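Local coordinates for protein inositol 2-dehydrogenase (Sinorhizobium meliloti, PDB 4HKT) that catalyses the NAD-dependent oxidation of myo-inositol to 2-keto-myo-inositol (scyllo-inosose), the first step in breaking myo-inositol down to acetyl-CoA, at residues G167-M172 against D210-I215; M172-F177 against L309-L314; L184-V189 against L216-G221; V189-T194 against D316-S321. All blocks are in the same frame, centred on the assembly; numbering follows the deposited sequence.

Contact 1 of 4, residues G167-M172 against D210-I215. With EDO (1,2-ethanediol), chain X.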
loop_
_atom_site.group_PDB
_atom_site.type_symbol
_atom_site.label_atom_id
_atom_site.label_comp_id
_atom_site.label_asym_id
_atom_site.label_seq_id
_atom_site.Cartn_x
_atom_site.Cartn_y
_atom_site.Cartn_z
ATOM N N GLY B 167 36.465 -1.577 0.353
ATOM C CA GLY B 167 35.596 -2.585 -0.227
ATOM C C GLY B 167 34.184 -2.483 0.294
ATOM O O GLY B 167 33.911 -1.744 1.252
ATOM N N ILE B 168 33.278 -3.181 -0.395
ATOM C CA ILE B 168 31.857 -2.972 -0.202
ATOM C C ILE B 168 31.432 -3.192 1.256
ATOM O O ILE B 168 30.583 -2.443 1.787
ATOM C CB ILE B 168 31.027 -3.857 -1.160
ATOM C CG1 ILE B 168 29.549 -3.516 -1.068
ATOM C CG2 ILE B 168 31.197 -5.349 -0.825
ATOM C CD1 ILE B 168 28.760 -4.120 -2.198
ATOM N N PHE B 169 32.054 -4.147 1.942
ATOM C CA PHE B 169 31.645 -4.428 3.337
ATOM C C PHE B 169 31.998 -3.286 4.262
ATOM O O PHE B 169 31.209 -2.919 5.122
ATOM C CB PHE B 169 32.261 -5.716 3.822
ATOM C CG PHE B 169 31.719 -6.946 3.112
ATOM C CD1 PHE B 169 30.371 -7.283 3.226
ATOM C CD2 PHE B 169 32.552 -7.766 2.368
ATOM C CE1 PHE B 169 29.869 -8.408 2.605
ATOM C CE2 PHE B 169 32.050 -8.891 1.730
ATOM C CZ PHE B 169 30.702 -9.218 1.856
ATOM N N ARG B 170 33.190 -2.719 4.068
ATOM C CA ARG B 170 33.649 -1.582 4.868
ATOM C C ARG B 170 32.995 -0.270 4.469
ATOM O O ARG B 170 32.828 0.612 5.301
ATOM C CB ARG B 170 35.175 -1.476 4.836
ATOM C CG ARG B 170 35.856 -2.737 5.334
ATOM C CD ARG B 170 37.345 -2.546 5.619
ATOM N NE ARG B 170 38.017 -3.778 6.050
ATOM C CZ ARG B 170 38.536 -4.702 5.253
ATOM N NH1 ARG B 170 38.469 -4.572 3.943
ATOM N NH2 ARG B 170 39.126 -5.787 5.787
ATOM N N ASP B 171 32.604 -0.147 3.208
ATOM C CA ASP B 171 32.142 1.132 2.677
ATOM C C ASP B 171 30.633 1.266 2.666
ATOM O O ASP B 171 30.116 2.371 2.916
ATOM C CB ASP B 171 32.669 1.395 1.272
ATOM C CG ASP B 171 32.218 2.752 0.719
ATOM O OD1 ASP B 171 32.725 3.763 1.225
ATOM O OD2 ASP B 171 31.379 2.819 -0.212
HETATM N N MSE B 172 29.922 0.180 2.344
HETATM C CA MSE B 172 28.464 0.228 2.202
HETATM C C MSE B 172 27.802 -0.546 3.321
HETATM O O MSE B 172 26.996 -0.008 4.082
HETATM C CB MSE B 172 28.095 -0.397 0.868
HETATM C CG MSE B 172 26.590 -0.400 0.642
HETATM SE SE MSE B 172 26.137 -1.192 -1.098
HETATM C CE MSE B 172 24.225 -0.986 -0.769
ATOM N N ASP B 210 30.279 -6.273 -5.775
ATOM C CA ASP B 210 29.153 -5.337 -5.893
ATOM C C ASP B 210 27.785 -5.834 -5.438
ATOM O O ASP B 210 26.817 -5.063 -5.433
ATOM C CB ASP B 210 29.078 -4.779 -7.322
ATOM C CG ASP B 210 28.755 -5.851 -8.365
ATOM O OD1 ASP B 210 27.960 -6.811 -8.079
ATOM O OD2 ASP B 210 29.310 -5.718 -9.500
ATOM N N SER B 211 27.700 -7.104 -5.059
ATOM C CA SER B 211 26.462 -7.752 -4.660
ATOM C C SER B 211 26.797 -8.757 -3.548
ATOM O O SER B 211 27.573 -9.708 -3.764
ATOM C CB SER B 211 25.859 -8.504 -5.842
ATOM O OG SER B 211 25.656 -7.633 -6.943
ATOM N N VAL B 212 26.247 -8.526 -2.335
ATOM C CA VAL B 212 26.668 -9.289 -1.163
ATOM C C VAL B 212 25.460 -9.612 -0.290
ATOM O O VAL B 212 24.474 -8.858 -0.248
ATOM C CB VAL B 212 27.754 -8.575 -0.314
ATOM C CG1 VAL B 212 28.993 -8.285 -1.129
ATOM C CG2 VAL B 212 27.266 -7.270 0.275
ATOM N N SER B 213 25.586 -10.708 0.435
ATOM C CA SER B 213 24.570 -11.211 1.332
ATOM C C SER B 213 25.304 -11.620 2.617
ATOM O O SER B 213 26.385 -12.224 2.564
ATOM C CB SER B 213 23.902 -12.428 0.751
ATOM O OG SER B 213 23.338 -12.213 -0.512
ATOM N N VAL B 214 24.738 -11.258 3.769
ATOM C CA VAL B 214 25.378 -11.546 5.065
ATOM C C VAL B 214 24.345 -12.072 6.064
ATOM O O VAL B 214 23.234 -11.648 6.035
ATOM C CB VAL B 214 26.033 -10.309 5.661
ATOM C CG1 VAL B 214 26.842 -10.693 6.890
ATOM C CG2 VAL B 214 26.961 -9.631 4.673
ATOM N N ILE B 215 24.720 -13.040 6.881
ATOM C CA ILE B 215 23.950 -13.449 8.037
ATOM C C ILE B 215 24.798 -13.240 9.294
ATOM O O ILE B 215 25.925 -13.756 9.387
ATOM C CB ILE B 215 23.542 -14.934 8.018
ATOM C CG1 ILE B 215 22.821 -15.320 6.750
ATOM C CG2 ILE B 215 22.661 -15.230 9.239
ATOM C CD1 ILE B 215 22.798 -16.843 6.534
HETATM C C1 EDO X . 28.771 4.667 -0.867
HETATM O O1 EDO X . 30.185 4.850 -0.942
HETATM C C2 EDO X . 28.361 3.768 0.305
HETATM O O2 EDO X . 27.082 3.192 0.032
#
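I168 and D210 mark the nearest backbone approach, where the first turn of helix 168-172, with G167 as its N-cap, passes over strand 211-215. The short axes lie 10.4 Å apart and run almost perpendicular, at 85°. D210 and S211 both face A196 in a classic beta bulge, after which V212 and V214 point toward the helix, while S211 and S213 point away and pack on M146 and I225 of a second subunit.

Two apolar side chains of the helix carry the contact. I168 has CG1 anti to its backbone N (chi1 -173°), and chi2 (167°) keeps the chain extended to CD1, which lies 3.8 Å from the carbonyl carbon of D210. Its CG2 branch meets CG1 of V212 tip to tip at 3.7 Å. The same CG2 also lies over one face of the F169 ring, toward the rim. The ring itself crosses V212 obliquely, CZ being 3.6 Å from V212 CG1, and its CE1 atom comes 3.8 Å from V214 CG2.

D171 takes no part in this packing; its OD2 accepts a very short hydrogen bond (2.5 Å, the exact length doubtful) from O1 of an ethanediol probably left by crystallisation. Its carboxylate also pairs with R230 and bonds Y161, and an alanine here would probably leave the R230 guanidinium without this charged mate and the Y161 hydroxyl without this partner.

No hydrogen bond joins the two segments, so the chemistry implies cohesion by hydrocarbon packing against the sheet, with the polar groups of this turn directed elsewhere.

Contact 2 of 4, residues M172-F177 against L309-L314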
loop_
_atom_site.group_PDB
_atom_site.type_symbol
_atom_site.label_atom_id
_atom_site.label_comp_id
_atom_site.label_asym_id
_atom_site.label_seq_id
_atom_site.Cartn_x
_atom_site.Cartn_y
_atom_site.Cartn_z
HETATM N N MSE B 172 29.922 0.180 2.344
HETATM C CA MSE B 172 28.464 0.228 2.202
HETATM C C MSE B 172 27.802 -0.546 3.321
HETATM O O MSE B 172 26.996 -0.008 4.082
HETATM C CB MSE B 172 28.095 -0.397 0.868
HETATM C CG MSE B 172 26.590 -0.400 0.642
HETATM SE SE MSE B 172 26.137 -1.192 -1.098
HETATM C CE MSE B 172 24.225 -0.986 -0.769
ATOM N N THR B 173 28.167 -1.805 3.452
ATOM C CA THR B 173 27.474 -2.688 4.394
ATOM C C THR B 173 27.674 -2.282 5.841
ATOM O O THR B 173 26.897 -2.625 6.726
ATOM C CB THR B 173 27.953 -4.120 4.209
ATOM O OG1 THR B 173 28.121 -4.366 2.823
ATOM C CG2 THR B 173 26.894 -5.086 4.760
ATOM N N ILE B 174 28.744 -1.533 6.075
ATOM C CA ILE B 174 29.009 -0.967 7.370
ATOM C C ILE B 174 27.786 -0.294 8.032
ATOM O O ILE B 174 27.554 -0.474 9.211
ATOM C CB ILE B 174 30.294 -0.053 7.338
ATOM C CG1 ILE B 174 30.788 0.199 8.756
ATOM C CG2 ILE B 174 30.066 1.238 6.603
ATOM C CD1 ILE B 174 32.212 0.703 8.847
ATOM N N HIS B 175 27.016 0.481 7.288
ATOM C CA HIS B 175 25.790 1.067 7.790
ATOM C C HIS B 175 24.769 -0.005 8.238
ATOM O O HIS B 175 24.089 0.173 9.246
ATOM C CB HIS B 175 25.119 1.881 6.701
ATOM C CG HIS B 175 25.773 3.187 6.437
ATOM N ND1 HIS B 175 25.747 4.220 7.349
ATOM C CD2 HIS B 175 26.407 3.655 5.345
ATOM C CE1 HIS B 175 26.373 5.262 6.839
ATOM N NE2 HIS B 175 26.783 4.947 5.627
ATOM N N ASP B 176 24.683 -1.077 7.468
ATOM C CA ASP B 176 23.773 -2.195 7.770
ATOM C C ASP B 176 24.238 -3.046 8.917
ATOM O O ASP B 176 23.401 -3.510 9.669
ATOM C CB ASP B 176 23.530 -3.046 6.562
ATOM C CG ASP B 176 22.976 -2.243 5.403
ATOM O OD1 ASP B 176 21.965 -1.535 5.573
ATOM O OD2 ASP B 176 23.596 -2.278 4.327
ATOM N N PHE B 177 25.552 -3.240 9.082
ATOM C CA PHE B 177 26.061 -3.833 10.314
ATOM C C PHE B 177 25.675 -3.017 11.554
ATOM O O PHE B 177 25.242 -3.577 12.555
ATOM C CB PHE B 177 27.559 -4.032 10.283
ATOM C CG PHE B 177 28.043 -4.946 9.183
ATOM C CD1 PHE B 177 27.496 -6.191 8.993
ATOM C CD2 PHE B 177 29.085 -4.568 8.375
ATOM C CE1 PHE B 177 27.959 -7.044 7.976
ATOM C CE2 PHE B 177 29.561 -5.390 7.381
ATOM C CZ PHE B 177 29.014 -6.645 7.174
ATOM N N LEU B 309 33.691 1.148 15.736
ATOM C CA LEU B 309 34.580 0.022 15.808
ATOM C C LEU B 309 33.824 -1.300 15.608
ATOM O O LEU B 309 34.277 -2.193 14.879
ATOM C CB LEU B 309 35.300 0.015 17.161
ATOM C CG LEU B 309 36.231 -1.181 17.421
ATOM C CD1 LEU B 309 37.254 -1.268 16.319
ATOM C CD2 LEU B 309 36.910 -1.079 18.780
ATOM N N ALA B 310 32.691 -1.446 16.299
ATOM C CA ALA B 310 31.896 -2.667 16.198
ATOM C C ALA B 310 31.434 -2.981 14.766
ATOM O O ALA B 310 31.494 -4.144 14.323
ATOM C CB ALA B 310 30.687 -2.565 17.138
ATOM N N ALA B 311 30.997 -1.965 14.032
ATOM C CA ALA B 311 30.558 -2.150 12.659
ATOM C C ALA B 311 31.709 -2.551 11.734
ATOM O O ALA B 311 31.553 -3.386 10.874
ATOM C CB ALA B 311 29.844 -0.905 12.176
ATOM N N LEU B 312 32.881 -1.981 11.953
ATOM C CA LEU B 312 34.065 -2.321 11.179
ATOM C C LEU B 312 34.518 -3.742 11.465
ATOM O O LEU B 312 34.852 -4.437 10.536
ATOM C CB LEU B 312 35.192 -1.342 11.487
ATOM C CG LEU B 312 36.488 -1.584 10.740
ATOM C CD1 LEU B 312 36.291 -1.357 9.260
ATOM C CD2 LEU B 312 37.587 -0.682 11.287
ATOM N N ALA B 313 34.437 -4.177 12.720
ATOM C CA ALA B 313 34.825 -5.541 13.077
ATOM C C ALA B 313 33.883 -6.534 12.387
ATOM O O ALA B 313 34.320 -7.568 11.915
ATOM C CB ALA B 313 34.857 -5.737 14.588
ATOM N N LEU B 314 32.598 -6.177 12.273
ATOM C CA LEU B 314 31.675 -7.019 11.514
ATOM C C LEU B 314 32.053 -7.030 10.044
ATOM O O LEU B 314 32.027 -8.092 9.425
ATOM C CB LEU B 314 30.224 -6.593 11.683
ATOM C CG LEU B 314 29.739 -6.707 13.140
ATOM C CD1 LEU B 314 28.465 -5.943 13.382
ATOM C CD2 LEU B 314 29.537 -8.127 13.584
#
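A311 is the first residue of helix 309-314 to meet helix 172-177, and its CA lies 5.3 Å from that of F177. The alanine is small enough for this close approach: its CB sits 3.7 Å from CG1 of I174. Its carbonyl O comes obliquely to the F177 ring, at 3.7 Å from CD2.

L312 points away from helix 172-177 and touches V103 of helix 100-112; what I174 touches is largely its backbone, CD1 of the isoleucine being 4.2 Å from the amide N of L312. The two helices cross with their N-to-C directions 118° apart and their axes 8.5 Å from each other, a helix-on-helix layer of the C-terminal domain. Beneath this layer, F177 also touches I226 of the mixed sheet.

L314, one turn after A311, turns back to the interface. F177 holds CG anti to its carbonyl carbon (chi1 -60°), and L314 CB stands over one face of the ring in a CH-pi contact, 4.0 Å from the centroid and 22° off the ring normal. On the opposite face lies T173 CG2, so the ring is sandwiched between the leucine and a residue one turn earlier in its own helix. The two side chains run alongside in opposite senses, and L314 CD1 lies 3.8 Å from F177 CB.

Contact 3 of 4, residues L184-V189 against L216-G221; sequences LGEEPV and LQTASG
E186 OE1 takes two hydroxyl hydrogen bonds from the facing turn. S220 OG approaches on the syn lone pair at 2.5 Å, a length so short that it is doubtful, while T218 OG1, 3.1 Å away, meets the oxygen nearly along its C-O axis. The glutamate chain is extended beyond CG and crosses T218 at about a right angle. Beside this polar patch L184 CD1 touches T218 CG2 at 3.9 Å, and P188 CG lies 4.0 Å from L216 CD1. In the backbone, V189 N donates to Q217 O at 2.8 Å.

T218 and S220 both belong to a type I beta turn from T218 to G221, consistent with their hydroxyls converging on one glutamate oxygen; its last residue has backbone angles that call for glycine. The other oxygen of E186, OE2, forms a salt bridge with K222, so both carboxylate oxygens have partners. A water bridges E187 O and the amide of A219. Q217 NE2 holds G221 O and also bonds A195 O of a second subunit.

In the fold, this is the end of the antiparallel pair 188-196 and 211-218, with L216 packed on A180 of helix 168-184 and on I226 of strand 223-229.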
loop_
_atom_site.group_PDB
_atom_site.type_symbol
_atom_site.label_atom_id
_atom_site.label_comp_id
_atom_site.label_asym_id
_atom_site.label_seq_id
_atom_site.Cartn_x
_atom_site.Cartn_y
_atom_site.Cartn_z
ATOM N N LEU B 184 18.885 -5.487 16.710
ATOM C CA LEU B 184 18.934 -6.757 17.412
ATOM C C LEU B 184 18.867 -6.590 18.892
ATOM O O LEU B 184 18.375 -7.492 19.575
ATOM C CB LEU B 184 20.196 -7.550 17.132
ATOM C CG LEU B 184 20.256 -8.257 15.792
ATOM C CD1 LEU B 184 21.698 -8.557 15.455
ATOM C CD2 LEU B 184 19.392 -9.510 15.788
ATOM N N GLY B 185 19.473 -5.515 19.368
ATOM C CA GLY B 185 19.602 -5.276 20.805
ATOM C C GLY B 185 20.719 -6.064 21.478
ATOM O O GLY B 185 20.978 -5.875 22.660
ATOM N N GLU B 186 21.388 -6.936 20.737
ATOM C CA GLU B 186 22.437 -7.789 21.299
ATOM C C GLU B 186 23.535 -7.821 20.309
ATOM O O GLU B 186 23.303 -7.546 19.142
ATOM C CB GLU B 186 21.962 -9.222 21.472
ATOM C CG GLU B 186 20.865 -9.383 22.459
ATOM C CD GLU B 186 20.385 -10.813 22.557
ATOM O OE1 GLU B 186 20.893 -11.731 21.826
ATOM O OE2 GLU B 186 19.469 -11.000 23.386
ATOM N N GLU B 187 24.726 -8.184 20.753
ATOM C CA GLU B 187 25.860 -8.232 19.858
ATOM C C GLU B 187 25.811 -9.466 18.959
ATOM O O GLU B 187 25.728 -10.585 19.464
ATOM C CB GLU B 187 27.174 -8.277 20.645
ATOM C CG GLU B 187 27.518 -7.014 21.412
ATOM C CD GLU B 187 27.691 -5.807 20.505
ATOM O OE1 GLU B 187 28.000 -5.992 19.294
ATOM O OE2 GLU B 187 27.504 -4.684 21.013
ATOM N N PRO B 188 25.975 -9.285 17.638
ATOM C CA PRO B 188 26.406 -10.432 16.819
ATOM C C PRO B 188 27.740 -11.038 17.260
ATOM O O PRO B 188 28.717 -10.285 17.506
ATOM C CB PRO B 188 26.573 -9.816 15.416
ATOM C CG PRO B 188 25.734 -8.587 15.424
ATOM C CD PRO B 188 25.763 -8.075 16.835
ATOM N N VAL B 189 27.813 -12.360 17.252
ATOM C CA VAL B 189 28.995 -13.115 17.624
ATOM C C VAL B 189 29.610 -13.901 16.462
ATOM O O VAL B 189 30.738 -14.420 16.598
ATOM C CB VAL B 189 28.738 -14.072 18.808
ATOM C CG1 VAL B 189 28.287 -13.269 20.027
ATOM C CG2 VAL B 189 27.749 -15.210 18.472
ATOM N N LEU B 216 24.233 -12.486 10.237
ATOM C CA LEU B 216 24.770 -12.272 11.552
ATOM C C LEU B 216 23.946 -13.056 12.572
ATOM O O LEU B 216 22.729 -13.150 12.420
ATOM C CB LEU B 216 24.655 -10.787 11.928
ATOM C CG LEU B 216 25.153 -9.750 10.937
ATOM C CD1 LEU B 216 25.005 -8.352 11.540
ATOM C CD2 LEU B 216 26.579 -10.068 10.641
ATOM N N GLN B 217 24.606 -13.598 13.596
ATOM C CA GLN B 217 23.877 -14.303 14.642
ATOM C C GLN B 217 24.455 -13.929 15.986
ATOM O O GLN B 217 25.678 -13.762 16.134
ATOM C CB GLN B 217 23.877 -15.816 14.397
ATOM C CG GLN B 217 23.188 -16.649 15.477
ATOM C CD GLN B 217 22.862 -18.038 15.026
ATOM O OE1 GLN B 217 23.732 -18.769 14.534
ATOM N NE2 GLN B 217 21.616 -18.427 15.176
ATOM N N THR B 218 23.558 -13.754 16.950
ATOM C CA THR B 218 23.918 -13.392 18.300
ATOM C C THR B 218 24.068 -14.656 19.120
ATOM O O THR B 218 23.684 -15.756 18.674
ATOM C CB THR B 218 22.821 -12.533 18.972
ATOM O OG1 THR B 218 21.681 -13.361 19.258
ATOM C CG2 THR B 218 22.442 -11.390 18.086
ATOM N N ALA B 219 24.583 -14.491 20.337
ATOM C CA ALA B 219 24.744 -15.623 21.275
ATOM C C ALA B 219 23.422 -16.306 21.582
ATOM O O ALA B 219 23.373 -17.509 21.716
ATOM C CB ALA B 219 25.436 -15.205 22.588
ATOM N N SER B 220 22.336 -15.571 21.660
ATOM C CA SER B 220 21.051 -16.199 21.964
ATOM C C SER B 220 20.425 -16.841 20.715
ATOM O O SER B 220 19.388 -17.523 20.802
ATOM C CB SER B 220 20.143 -15.142 22.595
ATOM O OG SER B 220 19.968 -14.060 21.731
ATOM N N GLY B 221 21.041 -16.643 19.539
ATOM C CA GLY B 221 20.570 -17.257 18.311
ATOM C C GLY B 221 19.791 -16.379 17.368
ATOM O O GLY B 221 19.415 -16.844 16.279
HETATM O O HOH W 1 25.427 -11.927 21.619
#

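Contact 4 of 4, residues V189-T194 against D316-S321; sequences VSVTAT and DAAVRS
V191 fills the apolar centre, with its two methyl groups divided between neighbouring alanines of helix 316-321. CG2 lies 3.9 Å from A317 CB. CG1, anti to the backbone N, rests 3.8 Å from A318 CA, on the helix backbone itself. Two residues further along the strand, A193 again faces the helix, its CB 4.1 Å from A318 CB. Small side chains here are consistent with the short axes of helix and strand approaching to 6.7 Å, the two directions diverging by 53°. The contact is a worked case of a helix laid close against a sheet by small side chains.

At the edge of this patch the packing turns polar. S321 OG, anti to its own backbone N (chi1 177°), accepts a hydrogen bond from A193 N at 3.0 Å, a bent one with 141° at the hydrogen. The same hydroxyl bonds R326 O, so it links the strand to the chain beyond the helix. An alanine in place of S321 would probably leave both the A193 N-H and the R326 carbonyl without this mate. Just outside, a water donates to A193 O at 2.7 Å and to S321 O, a second bridge between strand and helix.

Strand 188-196 runs between 211-218 and the short strand 328-329, with V191 also touching V214 and L216. F169 and F177 of helix 168-184 cover A318 from the other helix, while T192, pointing away, packs on T192 of a second subunit.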
loop_
_atom_site.group_PDB
_atom_site.type_symbol
_atom_site.label_atom_id
_atom_site.label_comp_id
_atom_site.label_asym_id
_atom_site.label_seq_id
_atom_site.Cartn_x
_atom_site.Cartn_y
_atom_site.Cartn_z
ATOM N N VAL B 189 27.813 -12.360 17.252
ATOM C CA VAL B 189 28.995 -13.115 17.624
ATOM C C VAL B 189 29.610 -13.901 16.462
ATOM O O VAL B 189 30.738 -14.420 16.598
ATOM C CB VAL B 189 28.738 -14.072 18.808
ATOM C CG1 VAL B 189 28.287 -13.269 20.027
ATOM C CG2 VAL B 189 27.749 -15.210 18.472
ATOM N N SER B 190 28.877 -13.961 15.340
ATOM C CA SER B 190 29.257 -14.671 14.158
ATOM C C SER B 190 28.754 -13.974 12.888
ATOM O O SER B 190 27.671 -13.384 12.851
ATOM C CB SER B 190 28.767 -16.123 14.188
ATOM O OG SER B 190 27.363 -16.194 13.989
ATOM N N VAL B 191 29.574 -14.063 11.853
ATOM C CA VAL B 191 29.269 -13.494 10.542
ATOM C C VAL B 191 29.506 -14.523 9.447
ATOM O O VAL B 191 30.540 -15.158 9.425
ATOM C CB VAL B 191 30.157 -12.295 10.270
ATOM C CG1 VAL B 191 29.835 -11.698 8.904
ATOM C CG2 VAL B 191 29.939 -11.262 11.345
ATOM N N THR B 192 28.543 -14.697 8.565
ATOM C CA THR B 192 28.794 -15.484 7.382
ATOM C C THR B 192 28.269 -14.711 6.177
ATOM O O THR B 192 27.216 -14.034 6.244
ATOM C CB THR B 192 28.247 -16.931 7.530
ATOM O OG1 THR B 192 28.851 -17.778 6.526
ATOM C CG2 THR B 192 26.769 -16.948 7.429
ATOM N N ALA B 193 29.034 -14.749 5.096
ATOM C CA ALA B 193 28.777 -13.852 3.974
ATOM C C ALA B 193 29.114 -14.464 2.638
ATOM O O ALA B 193 29.939 -15.375 2.542
ATOM C CB ALA B 193 29.600 -12.596 4.120
ATOM N N THR B 194 28.427 -13.977 1.620
ATOM C CA THR B 194 28.746 -14.344 0.248
ATOM C C THR B 194 28.864 -13.063 -0.548
ATOM O O THR B 194 28.305 -12.035 -0.174
ATOM C CB THR B 194 27.659 -15.212 -0.376
ATOM O OG1 THR B 194 26.412 -14.532 -0.281
ATOM C CG2 THR B 194 27.568 -16.583 0.337
ATOM N N ASP B 316 35.046 -6.575 8.756
ATOM C CA ASP B 316 36.309 -7.342 8.615
ATOM C C ASP B 316 36.016 -8.871 8.640
ATOM O O ASP B 316 36.600 -9.649 7.847
ATOM C CB ASP B 316 37.295 -7.002 9.738
ATOM C CG ASP B 316 37.934 -5.617 9.601
ATOM O OD1 ASP B 316 37.989 -5.033 8.497
ATOM O OD2 ASP B 316 38.391 -5.100 10.638
ATOM N N ALA B 317 35.128 -9.273 9.564
ATOM C CA ALA B 317 34.672 -10.638 9.638
ATOM C C ALA B 317 33.953 -11.050 8.363
ATOM O O ALA B 317 34.180 -12.158 7.896
ATOM C CB ALA B 317 33.795 -10.881 10.875
ATOM N N ALA B 318 33.099 -10.182 7.795
ATOM C CA ALA B 318 32.477 -10.503 6.505
ATOM C C ALA B 318 33.469 -10.759 5.373
ATOM O O ALA B 318 33.259 -11.664 4.593
ATOM C CB ALA B 318 31.438 -9.454 6.064
ATOM N N VAL B 319 34.528 -9.964 5.293
ATOM C CA VAL B 319 35.556 -10.106 4.273
ATOM C C VAL B 319 36.231 -11.484 4.391
ATOM O O VAL B 319 36.374 -12.178 3.383
ATOM C CB VAL B 319 36.608 -8.967 4.404
ATOM C CG1 VAL B 319 37.771 -9.114 3.434
ATOM C CG2 VAL B 319 35.983 -7.568 4.157
ATOM N N ARG B 320 36.628 -11.853 5.608
ATOM C CA ARG B 320 37.234 -13.169 5.905
ATOM C C ARG B 320 36.290 -14.300 5.607
ATOM O O ARG B 320 36.699 -15.307 5.034
ATOM C CB ARG B 320 37.685 -13.280 7.368
ATOM C CG ARG B 320 38.926 -12.483 7.759
ATOM C CD ARG B 320 39.394 -12.848 9.173
ATOM N NE ARG B 320 39.610 -14.298 9.326
ATOM C CZ ARG B 320 39.639 -14.972 10.477
ATOM N NH1 ARG B 320 39.421 -14.388 11.654
ATOM N NH2 ARG B 320 39.849 -16.277 10.444
ATOM N N SER B 321 35.018 -14.132 5.943
ATOM C CA SER B 321 34.040 -15.167 5.715
ATOM C C SER B 321 33.920 -15.499 4.204
ATOM O O SER B 321 33.889 -16.684 3.821
ATOM C CB SER B 321 32.668 -14.747 6.208
ATOM O OG SER B 321 31.739 -15.772 5.902
HETATM O O HOH W 2 31.239 -17.687 3.214
#

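Contacts 1 and 4 lay a helix on a strand, contact 2 packs helix on helix, and contact 3 joins the strand ends, all in the C-terminal domain with its mixed sheet. Contacts 1 and 2 share helix 168-184 and M172, their centres about 9 Å apart. Centre to centre, contact 4 lies about 10 Å from contact 1 and about 11 Å from contact 2, with which it shares helix 305-324; contact 3 is about 19 Å from contact 1. Along the chain contact 3 is nested inside contact 2, whereas every other pair interlocks. A helix late in the sequence thus packs on elements more than a hundred residues before it, and contacts 1, 3 and 4 also touch a second subunit.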